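Local coordinates for diol-dehydratase (Roseburia inulinivorans, PDB 5I2A), which dehydrates 1,2-propanediol as a B12-independent glycyl radical enzyme of the pyruvate formate lyase-like family, at residues F91-L96 with G130-E135; E135-Y140 with D515-K520; K585-N590 with T706-D711; S564-K569 with D661-L666. All coordinates share one frame; numbering follows the deposited sequence. Where two conformers were deposited one is given.

Overall arrangement
Along the chain, interactions 1 and 2 come in series and meet on helix 133-139: residues F91-L96 meet its N-terminal turn, helix 489-521 packs on its later turns, and E135 belongs to both. Their centres lie about 11 Å apart, with the F91 ring against H518. Interactions 3 and 4 form a second pair, about 17 Å between centres, whose segments alternate along the chain; P710 O and T567 OG1, probably hydrogen-bonded at 2.7 Å, join the 706-711 loop to helix 558-574. The two pairs stand well apart, about 37 to 44 Å between centres. Interactions 1 and 2 both border the second subunit, whereas no other chain touches interactions 3 and 4.

Interaction 1 of 4, residues F91-L96 with G130-E135; sequences FSYEWL and GKTTSE
With its OG between the backbone N and the carbonyl carbon (chi1 60°), S134 turns its hydroxyl back toward F91, and the same choice in T133 (chi1 57°) sets OG1 beside the phenyl ring. The S134 torsion adds OG, 2.8 Å from F91 O, to the bond that S134 N already makes to this oxygen at 3.1 Å. T133 OG1 comes in at the ring edge, 3.3 Å from F91 CD1, the two side chains running alongside one another. T132 packs against the same carbonyl: its CB approaches F91 O at 3.2 Å, while the CG2 methyl meets the edge of the Y93 ring, 4.1 Å from CE2. T132 OG1 serves its own helix, accepting from E135 N at 3.1 Å and donating to E135 OE2 at 2.7 Å. An alanine at T132 would probably leave E135 N without its cap and E135 OE2 without this donor, and open a gap at the Y93 edge. S92 OG is hydrogen-bonded to Y161 O, and the F91 ring meets H518 of helix 489-521. F91 O takes up the S134 amide in the first turn of helix 133-139, and T132 OG1 with E135 N forms a classic threonine N-cap.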
loop_
_atom_site.group_PDB
_atom_site.type_symbol
_atom_site.label_atom_id
_atom_site.label_comp_id
_atom_site.label_asym_id
_atom_site.label_seq_id
_atom_site.Cartn_x
_atom_site.Cartn_y
_atom_site.Cartn_z
ATOM N N PHE A 91 -0.756 -4.263 16.642
ATOM C CA PHE A 91 0.700 -4.128 16.552
ATOM C C PHE A 91 1.381 -5.440 16.919
ATOM O O PHE A 91 2.182 -5.944 16.150
ATOM C CB PHE A 91 1.204 -2.984 17.440
ATOM C CG PHE A 91 0.571 -1.656 17.116
ATOM C CD1 PHE A 91 0.806 -1.042 15.896
ATOM C CD2 PHE A 91 -0.283 -1.038 18.019
ATOM C CE1 PHE A 91 0.197 0.176 15.574
ATOM C CE2 PHE A 91 -0.884 0.177 17.716
ATOM C CZ PHE A 91 -0.648 0.787 16.500
ATOM N N SER A 92 1.047 -5.989 18.085
ATOM C CA SER A 92 1.554 -7.293 18.510
ATOM C C SER A 92 0.748 -7.799 19.700
ATOM O O SER A 92 0.082 -7.016 20.376
ATOM C CB SER A 92 3.031 -7.226 18.885
ATOM O OG SER A 92 3.203 -6.495 20.087
ATOM N N TYR A 93 0.813 -9.105 19.954
ATOM C CA TYR A 93 0.122 -9.677 21.108
ATOM C C TYR A 93 0.758 -10.965 21.627
ATOM O O TYR A 93 0.491 -11.358 22.754
ATOM C CB TYR A 93 -1.339 -9.954 20.771
ATOM C CG TYR A 93 -1.491 -11.052 19.754
ATOM C CD1 TYR A 93 -1.536 -12.389 20.146
ATOM C CD2 TYR A 93 -1.571 -10.757 18.395
ATOM C CE1 TYR A 93 -1.659 -13.413 19.212
ATOM C CE2 TYR A 93 -1.699 -11.778 17.447
ATOM C CZ TYR A 93 -1.742 -13.096 17.865
ATOM O OH TYR A 93 -1.863 -14.107 16.949
ATOM N N GLU A 94 1.548 -11.650 20.800
ATOM C CA GLU A 94 2.096 -12.926 21.227
ATOM C C GLU A 94 2.936 -12.771 22.497
ATOM O O GLU A 94 2.922 -13.660 23.336
ATOM C CB GLU A 94 2.917 -13.588 20.110
ATOM C CG GLU A 94 2.022 -14.233 19.047
ATOM C CD GLU A 94 2.781 -14.901 17.911
ATOM O OE1 GLU A 94 4.022 -14.975 17.961
ATOM O OE2 GLU A 94 2.121 -15.360 16.959
ATOM N N TRP A 95 3.642 -11.645 22.645
ATOM C CA TRP A 95 4.455 -11.423 23.850
ATOM C C TRP A 95 3.580 -11.440 25.100
ATOM O O TRP A 95 3.990 -11.918 26.151
ATOM C CB TRP A 95 5.226 -10.092 23.773
ATOM C CG TRP A 95 4.331 -8.875 23.732
ATOM C CD1 TRP A 95 3.896 -8.220 22.616
ATOM C CD2 TRP A 95 3.754 -8.181 24.848
ATOM N NE1 TRP A 95 3.089 -7.167 22.963
ATOM C CE2 TRP A 95 2.988 -7.116 24.327
ATOM C CE3 TRP A 95 3.813 -8.351 26.233
ATOM C CZ2 TRP A 95 2.276 -6.235 25.139
ATOM C CZ3 TRP A 95 3.111 -7.471 27.042
ATOM C CH2 TRP A 95 2.359 -6.425 26.497
ATOM N N LEU A 96 2.371 -10.911 24.977
ATOM C CA LEU A 96 1.496 -10.731 26.126
ATOM C C LEU A 96 0.883 -12.062 26.551
ATOM O O LEU A 96 0.826 -12.373 27.732
ATOM C CB LEU A 96 0.407 -9.698 25.807
ATOM C CG LEU A 96 -0.673 -9.516 26.873
ATOM C CD1 LEU A 96 -0.063 -9.197 28.241
ATOM C CD2 LEU A 96 -1.659 -8.442 26.449
ATOM N N GLY A 130 -1.052 -13.112 11.837
ATOM C CA GLY A 130 -0.806 -12.790 10.445
ATOM C C GLY A 130 -1.346 -11.442 9.978
ATOM O O GLY A 130 -1.373 -11.180 8.783
ATOM N N LYS A 131 -1.769 -10.579 10.896
ATOM C CA LYS A 131 -2.283 -9.271 10.500
ATOM C C LYS A 131 -1.611 -8.105 11.225
ATOM O O LYS A 131 -2.046 -6.960 11.086
ATOM C CB LYS A 131 -3.800 -9.181 10.749
ATOM C CG LYS A 131 -4.663 -10.230 10.044
ATOM C CD LYS A 131 -6.161 -9.928 10.263
ATOM C CE LYS A 131 -7.056 -10.907 9.531
ATOM N NZ LYS A 131 -6.842 -12.306 10.002
ATOM N N THR A 132 -0.589 -8.387 12.029
ATOM C CA THR A 132 -0.006 -7.354 12.884
ATOM C C THR A 132 1.049 -6.537 12.135
ATOM O O THR A 132 1.648 -7.020 11.167
ATOM C CB THR A 132 0.649 -7.963 14.138
ATOM O OG1 THR A 132 1.720 -8.819 13.730
ATOM C CG2 THR A 132 -0.351 -8.774 14.949
ATOM N N THR A 133 1.298 -5.314 12.596
ATOM C CA THR A 133 2.391 -4.537 12.041
ATOM C C THR A 133 3.704 -5.241 12.315
ATOM O O THR A 133 4.583 -5.264 11.461
ATOM C CB THR A 133 2.449 -3.099 12.608
ATOM O OG1 THR A 133 2.552 -3.134 14.040
ATOM C CG2 THR A 133 1.216 -2.315 12.190
ATOM N N SER A 134 3.832 -5.839 13.502
ATOM C CA SER A 134 5.108 -6.414 13.898
ATOM C C SER A 134 5.524 -7.545 12.953
ATOM O O SER A 134 6.694 -7.661 12.609
ATOM C CB SER A 134 5.070 -6.913 15.351
ATOM O OG SER A 134 4.098 -7.912 15.541
ATOM N N GLU A 135 4.565 -8.354 12.515
ATOM C CA GLU A 135 4.872 -9.453 11.591
ATOM C C GLU A 135 5.276 -8.948 10.201
ATOM O O GLU A 135 6.219 -9.455 9.611
ATOM C CB GLU A 135 3.680 -10.409 11.472
ATOM C CG GLU A 135 3.488 -11.302 12.691
ATOM C CD GLU A 135 2.127 -11.989 12.700
ATOM O OE1 GLU A 135 2.055 -13.171 12.324
ATOM O OE2 GLU A 135 1.130 -11.336 13.049
HETATM O O HOH W 1 1.110 -12.471 15.753
#

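Interaction 2 of 4, residues E135-Y140 with D515-K520; sequences ELATSY and DYAHAK
A137 and A517 let the two helices come close: their CB methyls touch at 3.8 Å, and A517 CB also presses on A137 N at 3.6 Å. With only methyl groups at this point the segment axes approach to 8.2 Å, their directions 138° apart, so the helices run roughly antiparallel but splayed. To one side of the alanine contact, L136 reaches across. Its CG is anti to the backbone N (chi1 -178°), which lays CD2 into the hollow between A517 CA, 4.0 Å away, and K520 CB. Y140 supplies the bulkier projection. Its ring abuts Y516 CB along the CD2-CE2 side, while the Y516 ring turns an edge to its face, a tilted edge-to-face pair with centroids 5.9 Å apart. The extended part of the K520 chain crosses the tyrosine and carries CE to 3.3 Å from Y140 OH; the bend at the last torsion then turns NZ, still 4.2 Å from Y140 OH. P48 of the second subunit packs against Y140, and Y516 OH is hydrogen-bonded to A198 O of that subunit. No hydrogen bond joins residues 135-140 to 515-520; apolar and aromatic packing holds them, and the polar end of Y516 serves the subunit interface instead.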
loop_
_atom_site.group_PDB
_atom_site.type_symbol
_atom_site.label_atom_id
_atom_site.label_comp_id
_atom_site.label_asym_id
_atom_site.label_seq_id
_atom_site.Cartn_x
_atom_site.Cartn_y
_atom_site.Cartn_z
ATOM N N GLU A 135 4.565 -8.354 12.515
ATOM C CA GLU A 135 4.872 -9.453 11.591
ATOM C C GLU A 135 5.276 -8.948 10.201
ATOM O O GLU A 135 6.219 -9.455 9.611
ATOM C CB GLU A 135 3.680 -10.409 11.472
ATOM C CG GLU A 135 3.488 -11.302 12.691
ATOM C CD GLU A 135 2.127 -11.989 12.700
ATOM O OE1 GLU A 135 2.055 -13.171 12.324
ATOM O OE2 GLU A 135 1.130 -11.336 13.049
ATOM N N LEU A 136 4.562 -7.959 9.679
ATOM C CA LEU A 136 4.955 -7.367 8.402
ATOM C C LEU A 136 6.333 -6.703 8.506
ATOM O O LEU A 136 7.161 -6.849 7.618
ATOM C CB LEU A 136 3.908 -6.356 7.925
ATOM C CG LEU A 136 4.193 -5.696 6.573
ATOM C CD1 LEU A 136 4.345 -6.766 5.484
ATOM C CD2 LEU A 136 3.087 -4.702 6.195
ATOM N N ALA A 137 6.575 -5.969 9.592
ATOM C CA ALA A 137 7.889 -5.368 9.815
ATOM C C ALA A 137 9.010 -6.416 9.751
ATOM O O ALA A 137 10.038 -6.220 9.096
ATOM C CB ALA A 137 7.926 -4.639 11.170
ATOM N N THR A 138 8.809 -7.523 10.451
ATOM C CA THR A 138 9.812 -8.578 10.496
ATOM C C THR A 138 10.165 -9.067 9.082
ATOM O O THR A 138 11.338 -9.204 8.748
ATOM C CB THR A 138 9.341 -9.770 11.351
ATOM O OG1 THR A 138 9.196 -9.357 12.714
ATOM C CG2 THR A 138 10.340 -10.933 11.269
ATOM N N SER A 139 9.146 -9.300 8.260
ATOM C CA SER A 139 9.357 -9.790 6.900
ATOM C C SER A 139 10.119 -8.777 6.049
ATOM O O SER A 139 10.772 -9.146 5.088
ATOM C CB SER A 139 8.018 -10.131 6.235
ATOM O OG SER A 139 7.310 -11.092 6.992
ATOM N N TYR A 140 10.049 -7.502 6.416
ATOM C CA TYR A 140 10.726 -6.464 5.641
ATOM C C TYR A 140 12.176 -6.201 6.089
ATOM O O TYR A 140 12.853 -5.365 5.507
ATOM C CB TYR A 140 9.936 -5.155 5.703
ATOM C CG TYR A 140 8.885 -4.969 4.630
ATOM C CD1 TYR A 140 9.135 -5.309 3.294
ATOM C CD2 TYR A 140 7.653 -4.411 4.945
ATOM C CE1 TYR A 140 8.166 -5.096 2.315
ATOM C CE2 TYR A 140 6.687 -4.211 3.984
ATOM C CZ TYR A 140 6.939 -4.544 2.677
ATOM O OH TYR A 140 5.948 -4.302 1.748
ATOM N N ASP A 515 8.669 1.193 9.640
ATOM C CA ASP A 515 8.018 2.354 9.028
ATOM C C ASP A 515 7.038 1.915 7.937
ATOM O O ASP A 515 5.881 2.333 7.932
ATOM C CB ASP A 515 9.092 3.302 8.456
ATOM C CG ASP A 515 8.701 4.789 8.532
ATOM O OD1 ASP A 515 7.500 5.134 8.484
ATOM O OD2 ASP A 515 9.628 5.622 8.614
ATOM N N TYR A 516 7.500 1.048 7.034
ATOM C CA TYR A 516 6.628 0.494 6.000
ATOM C C TYR A 516 5.456 -0.220 6.627
ATOM O O TYR A 516 4.342 -0.066 6.163
ATOM C CB TYR A 516 7.385 -0.468 5.060
ATOM C CG TYR A 516 8.158 0.286 4.013
ATOM C CD1 TYR A 516 7.491 1.071 3.066
ATOM C CD2 TYR A 516 9.544 0.266 3.997
ATOM C CE1 TYR A 516 8.190 1.804 2.116
ATOM C CE2 TYR A 516 10.255 0.993 3.055
ATOM C CZ TYR A 516 9.575 1.755 2.116
ATOM O OH TYR A 516 10.285 2.466 1.184
ATOM N N ALA A 517 5.702 -0.977 7.695
ATOM C CA ALA A 517 4.610 -1.717 8.322
ATOM C C ALA A 517 3.522 -0.770 8.856
ATOM O O ALA A 517 2.335 -1.002 8.617
ATOM C CB ALA A 517 5.137 -2.631 9.439
ATOM N N HIS A 518 3.908 0.308 9.542
ATOM C CA HIS A 518 2.902 1.274 10.000
ATOM C C HIS A 518 2.182 1.968 8.832
ATOM O O HIS A 518 0.965 2.161 8.881
ATOM C CB HIS A 518 3.518 2.316 10.948
ATOM C CG HIS A 518 3.815 1.764 12.313
ATOM N ND1 HIS A 518 2.840 1.592 13.273
ATOM C CD2 HIS A 518 4.962 1.292 12.858
ATOM C CE1 HIS A 518 3.374 1.043 14.347
ATOM N NE2 HIS A 518 4.662 0.857 14.125
ATOM N N ALA A 519 2.929 2.334 7.794
ATOM C CA ALA A 519 2.353 2.999 6.628
ATOM C C ALA A 519 1.283 2.136 5.979
ATOM O O ALA A 519 0.259 2.637 5.553
ATOM C CB ALA A 519 3.447 3.346 5.594
ATOM N N LYS A 520 1.516 0.832 5.935
ATOM C CA LYS A 520 0.639 -0.053 5.188
ATOM C C LYS A 520 -0.528 -0.552 6.013
ATOM O O LYS A 520 -1.621 -0.710 5.497
ATOM C CB LYS A 520 1.446 -1.232 4.622
ATOM C CG LYS A 520 2.431 -0.780 3.506
ATOM C CD LYS A 520 3.326 -1.904 3.026
ATOM C CE LYS A 520 4.243 -1.461 1.861
ATOM N NZ LYS A 520 3.484 -1.106 0.651
#

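Interaction 3 of 4, residues K585-N590 with T706-D711; sequences KALEMN and TGATPD
L587 O accepts two bonds, from a water at 2.8 Å and from N590 N at 3.1 Å as the helix closes. The same water accepts from A708 N at 3.0 Å and so bridges the helix end to the loop; no direct hydrogen bond links residues 585-590 to 706-711. N590, with its positive phi, is the C-prime residue of a Schellman motif, completed by the bond from Y591 N to A586 O. The rest of the contact is shape. The L587 side chain, CG anti to the carbonyl carbon (chi1 -65°), lays its branched end over the extended loop backbone: CD2 sits 3.4 Å from T709 C and 3.5 Å from A708 O, while CD1 meets P710 CG at 3.9 Å. The A708 methyl points back at the helix, with A708 CB 3.7 Å from L587 O and packed against N590 OD1 as well. N590 OD1 itself accepts from A715 N, farther along the loop, and its ND2 donates to G594 O. F466 of helix 459-467 packs on both L587 and P710, and P710 also rests on S564 and I568 of helix 558-574, which places the 706-711 loop among three helices: those two and helix 580-588, whose C-terminal end it meets.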
loop_
_atom_site.group_PDB
_atom_site.type_symbol
_atom_site.label_atom_id
_atom_site.label_comp_id
_atom_site.label_asym_id
_atom_site.label_seq_id
_atom_site.Cartn_x
_atom_site.Cartn_y
_atom_site.Cartn_z
ATOM N N LYS A 585 42.303 -10.058 26.589
ATOM C CA LYS A 585 42.077 -11.222 27.412
ATOM C C LYS A 585 41.550 -10.795 28.795
ATOM O O LYS A 585 40.656 -11.433 29.349
ATOM C CB LYS A 585 43.377 -12.033 27.480
ATOM C CG LYS A 585 43.346 -13.301 28.294
ATOM C CD LYS A 585 42.339 -14.344 27.849
ATOM C CE LYS A 585 42.670 -15.683 28.506
ATOM N NZ LYS A 585 42.682 -15.550 30.000
ATOM N N ALA A 586 42.055 -9.686 29.329
ATOM C CA ALA A 586 41.531 -9.164 30.596
ATOM C C ALA A 586 40.031 -8.854 30.492
ATOM O O ALA A 586 39.261 -9.155 31.405
ATOM C CB ALA A 586 42.306 -7.912 31.030
ATOM N N LEU A 587 39.621 -8.265 29.373
ATOM C CA LEU A 587 38.208 -7.967 29.152
ATOM C C LEU A 587 37.375 -9.248 29.120
ATOM O O LEU A 587 36.323 -9.330 29.759
ATOM C CB LEU A 587 38.020 -7.166 27.852
ATOM C CG LEU A 587 38.646 -5.761 27.859
ATOM C CD1 LEU A 587 38.563 -5.129 26.477
ATOM C CD2 LEU A 587 37.985 -4.844 28.888
ATOM N N GLU A 588 37.855 -10.253 28.392
ATOM C CA GLU A 588 37.156 -11.525 28.314
ATOM C C GLU A 588 36.946 -12.130 29.697
ATOM O O GLU A 588 35.902 -12.715 29.964
ATOM C CB GLU A 588 37.925 -12.507 27.428
ATOM C CG GLU A 588 37.933 -12.141 25.952
ATOM C CD GLU A 588 38.878 -13.015 25.135
ATOM O OE1 GLU A 588 39.697 -13.734 25.741
ATOM O OE2 GLU A 588 38.793 -12.983 23.890
ATOM N N MET A 589 37.934 -11.959 30.572
ATOM C CA MET A 589 37.906 -12.527 31.919
ATOM C C MET A 589 37.394 -11.554 32.996
ATOM O O MET A 589 37.600 -11.780 34.199
ATOM C CB MET A 589 39.311 -13.018 32.299
ATOM C CG MET A 589 39.843 -14.135 31.420
ATOM S SD MET A 589 38.789 -15.583 31.542
ATOM C CE MET A 589 38.658 -15.784 33.302
ATOM N N ASN A 590 36.724 -10.484 32.570
ATOM C CA ASN A 590 36.150 -9.507 33.500
ATOM C C ASN A 590 37.177 -9.000 34.517
ATOM O O ASN A 590 36.876 -8.855 35.696
ATOM C CB ASN A 590 34.948 -10.106 34.232
ATOM C CG ASN A 590 34.065 -9.050 34.873
ATOM O OD1 ASN A 590 34.026 -7.906 34.423
ATOM N ND2 ASN A 590 33.348 -9.432 35.933
ATOM N N THR A 706 26.436 -6.233 27.441
ATOM C CA THR A 706 27.732 -5.714 27.068
ATOM C C THR A 706 28.793 -6.310 27.966
ATOM O O THR A 706 28.675 -6.225 29.191
ATOM C CB THR A 706 27.753 -4.183 27.191
ATOM O OG1 THR A 706 26.656 -3.644 26.442
ATOM C CG2 THR A 706 29.072 -3.601 26.712
ATOM N N GLY A 707 29.823 -6.902 27.372
ATOM C CA GLY A 707 30.958 -7.371 28.157
ATOM C C GLY A 707 31.725 -6.238 28.836
ATOM O O GLY A 707 31.392 -5.051 28.702
ATOM N N ALA A 708 32.762 -6.603 29.573
ATOM C CA ALA A 708 33.627 -5.608 30.203
ATOM C C ALA A 708 34.258 -4.692 29.158
ATOM O O ALA A 708 34.576 -5.131 28.055
ATOM C CB ALA A 708 34.704 -6.291 31.017
ATOM N N THR A 709 34.458 -3.427 29.508
ATOM C CA THR A 709 35.036 -2.478 28.558
ATOM C C THR A 709 36.317 -1.837 29.110
ATOM O O THR A 709 36.529 -1.822 30.317
ATOM C CB THR A 709 34.000 -1.396 28.175
ATOM O OG1 THR A 709 33.324 -0.939 29.349
ATOM C CG2 THR A 709 32.972 -2.001 27.222
ATOM N N PRO A 710 37.187 -1.335 28.216
ATOM C CA PRO A 710 38.500 -0.806 28.599
ATOM C C PRO A 710 38.459 0.446 29.473
ATOM O O PRO A 710 39.520 0.865 29.931
ATOM C CB PRO A 710 39.154 -0.466 27.250
ATOM C CG PRO A 710 38.453 -1.264 26.254
ATOM C CD PRO A 710 37.051 -1.427 26.750
ATOM N N ASP A 711 37.280 1.032 29.679
ATOM C CA ASP A 711 37.137 2.154 30.605
ATOM C C ASP A 711 37.222 1.657 32.044
ATOM O O ASP A 711 37.367 2.452 32.970
ATOM C CB ASP A 711 35.816 2.917 30.364
ATOM C CG ASP A 711 34.573 2.041 30.536
ATOM O OD1 ASP A 711 34.686 0.802 30.427
ATOM O OD2 ASP A 711 33.481 2.597 30.767
HETATM O O HOH W 2 33.586 -9.463 29.344
#

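Interaction 4 of 4, residues S564-K569 with D661-L666; sequences SLYTIK and DEVDEL
Y566 and K569 carry one side of a packed helix pair, helix 558-574 against the first turns of helix 661-678, their segment axes 9.4 Å apart and running at 122° to each other. Its polar rim is a salt-bridge network. K569 is fully extended, with CG anti to the backbone N (chi1 -173°), and so delivers NZ to E662 OE2 at 3.3 Å. The bond uses the anti lone pair of OE2, on the side away from OE1. A second, long salt bridge runs from K569 NZ to E665 OE2 at 4.0 Å. E662 OE2 is also paired with K570 NZ, so a single carboxylate oxygen serves two lysines, which would be expected to favour its charged form. A leucine in place of E662 would probably leave K570 without this carboxylate mate and K569 with a weaker hold through the long bridge to E665. E662 OE1 stands at the edge of the Y566 ring, in its plane, with the carboxylate turned almost perpendicular to the ring; it too is hydrogen-bonded just outside the two segments. Beneath the charges the contact is apolar. V663 CG2 sits over the centre of the Y566 ring, a CH-pi contact 3.8 Å from the centroid. L666 CD1 sits between the L565 and Y566 CB atoms, 4.1 and 4.0 Å away, and ends 3.6 Å from Y566 N.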
loop_
_atom_site.group_PDB
_atom_site.type_symbol
_atom_site.label_atom_id
_atom_site.label_comp_id
_atom_site.label_asym_id
_atom_site.label_seq_id
_atom_site.Cartn_x
_atom_site.Cartn_y
_atom_site.Cartn_z
ATOM N N SER A 564 37.130 4.259 27.171
ATOM C CA SER A 564 37.694 3.044 26.579
ATOM C C SER A 564 38.767 3.361 25.543
ATOM O O SER A 564 39.868 2.794 25.578
ATOM C CB SER A 564 36.596 2.189 25.937
ATOM O OG SER A 564 35.807 1.565 26.939
ATOM N N LEU A 565 38.447 4.270 24.630
ATOM C CA LEU A 565 39.394 4.658 23.598
ATOM C C LEU A 565 40.619 5.340 24.211
ATOM O O LEU A 565 41.737 5.149 23.740
ATOM C CB LEU A 565 38.739 5.582 22.573
ATOM C CG LEU A 565 37.632 4.976 21.707
ATOM C CD1 LEU A 565 37.010 6.059 20.868
ATOM C CD2 LEU A 565 38.179 3.861 20.816
ATOM N N TYR A 566 40.407 6.135 25.253
ATOM C CA TYR A 566 41.523 6.770 25.938
ATOM C C TYR A 566 42.460 5.725 26.575
ATOM O O TYR A 566 43.667 5.807 26.432
ATOM C CB TYR A 566 41.022 7.753 26.996
ATOM C CG TYR A 566 42.141 8.543 27.633
ATOM C CD1 TYR A 566 42.724 9.617 26.968
ATOM C CD2 TYR A 566 42.630 8.201 28.885
ATOM C CE1 TYR A 566 43.757 10.339 27.541
ATOM C CE2 TYR A 566 43.663 8.918 29.466
ATOM C CZ TYR A 566 44.220 9.984 28.789
ATOM O OH TYR A 566 45.244 10.687 29.357
ATOM N N THR A 567 41.894 4.753 27.279
ATOM C CA THR A 567 42.667 3.628 27.799
ATOM C C THR A 567 43.556 2.991 26.721
ATOM O O THR A 567 44.760 2.787 26.913
ATOM C CB THR A 567 41.755 2.554 28.366
ATOM O OG1 THR A 567 41.213 3.001 29.610
ATOM C CG2 THR A 567 42.516 1.233 28.570
ATOM N N ILE A 568 42.948 2.703 25.578
ATOM C CA ILE A 568 43.635 2.025 24.488
ATOM C C ILE A 568 44.746 2.890 23.922
ATOM O O ILE A 568 45.864 2.423 23.723
ATOM C CB ILE A 568 42.654 1.640 23.377
ATOM C CG1 ILE A 568 41.673 0.590 23.910
ATOM C CG2 ILE A 568 43.397 1.114 22.147
ATOM C CD1 ILE A 568 40.394 0.504 23.125
ATOM N N LYS A 569 44.433 4.163 23.695
ATOM C CA LYS A 569 45.401 5.104 23.160
ATOM C C LYS A 569 46.601 5.275 24.096
ATOM O O LYS A 569 47.742 5.201 23.647
ATOM C CB LYS A 569 44.744 6.453 22.894
ATOM C CG LYS A 569 45.632 7.444 22.178
ATOM C CD LYS A 569 45.042 8.845 22.242
ATOM C CE LYS A 569 45.672 9.762 21.199
ATOM N NZ LYS A 569 45.483 11.192 21.537
ATOM N N ASP A 661 41.027 17.817 28.271
ATOM C CA ASP A 661 40.835 17.909 26.822
ATOM C C ASP A 661 41.166 16.636 26.060
ATOM O O ASP A 661 40.452 16.267 25.136
ATOM C CB ASP A 661 41.668 19.049 26.237
ATOM C CG ASP A 661 41.059 20.399 26.508
ATOM O OD1 ASP A 661 39.868 20.444 26.888
ATOM O OD2 ASP A 661 41.771 21.411 26.351
ATOM N N GLU A 662 42.245 15.965 26.434
ATOM C CA GLU A 662 42.675 14.824 25.644
ATOM C C GLU A 662 41.678 13.658 25.728
ATOM O O GLU A 662 41.484 12.946 24.752
ATOM C CB GLU A 662 44.068 14.354 26.059
ATOM C CG GLU A 662 44.653 13.437 24.987
ATOM C CD GLU A 662 45.985 12.842 25.355
ATOM O OE1 GLU A 662 46.439 13.061 26.503
ATOM O OE2 GLU A 662 46.569 12.153 24.485
ATOM N N VAL A 663 41.037 13.472 26.878
ATOM C CA VAL A 663 39.959 12.495 26.977
ATOM C C VAL A 663 38.733 12.993 26.239
ATOM O O VAL A 663 38.146 12.275 25.434
ATOM C CB VAL A 663 39.539 12.216 28.422
ATOM C CG1 VAL A 663 38.622 11.012 28.447
ATOM C CG2 VAL A 663 40.749 11.980 29.290
ATOM N N ASP A 664 38.352 14.234 26.520
ATOM C CA ASP A 664 37.090 14.763 26.029
ATOM C C ASP A 664 37.043 14.859 24.506
ATOM O O ASP A 664 35.971 14.739 23.911
ATOM C CB ASP A 664 36.809 16.125 26.648
ATOM C CG ASP A 664 36.630 16.053 28.163
ATOM O OD1 ASP A 664 36.500 14.928 28.698
ATOM O OD2 ASP A 664 36.616 17.115 28.813
ATOM N N GLU A 665 38.197 15.050 23.874
ATOM C CA GLU A 665 38.232 15.180 22.421
ATOM C C GLU A 665 37.861 13.834 21.800
ATOM O O GLU A 665 37.247 13.783 20.743
ATOM C CB GLU A 665 39.611 15.660 21.928
ATOM C CG GLU A 665 40.717 14.594 22.004
ATOM C CD GLU A 665 42.116 15.114 21.649
ATOM O OE1 GLU A 665 42.246 16.266 21.176
ATOM O OE2 GLU A 665 43.089 14.352 21.843
ATOM N N LEU A 666 38.215 12.744 22.473
ATOM C CA LEU A 666 37.826 11.415 22.016
ATOM C C LEU A 666 36.322 11.177 22.197
ATOM O O LEU A 666 35.708 10.495 21.394
ATOM C CB LEU A 666 38.614 10.335 22.748
ATOM C CG LEU A 666 40.117 10.275 22.478
ATOM C CD1 LEU A 666 40.735 9.151 23.277
ATOM C CD2 LEU A 666 40.401 10.088 20.996
#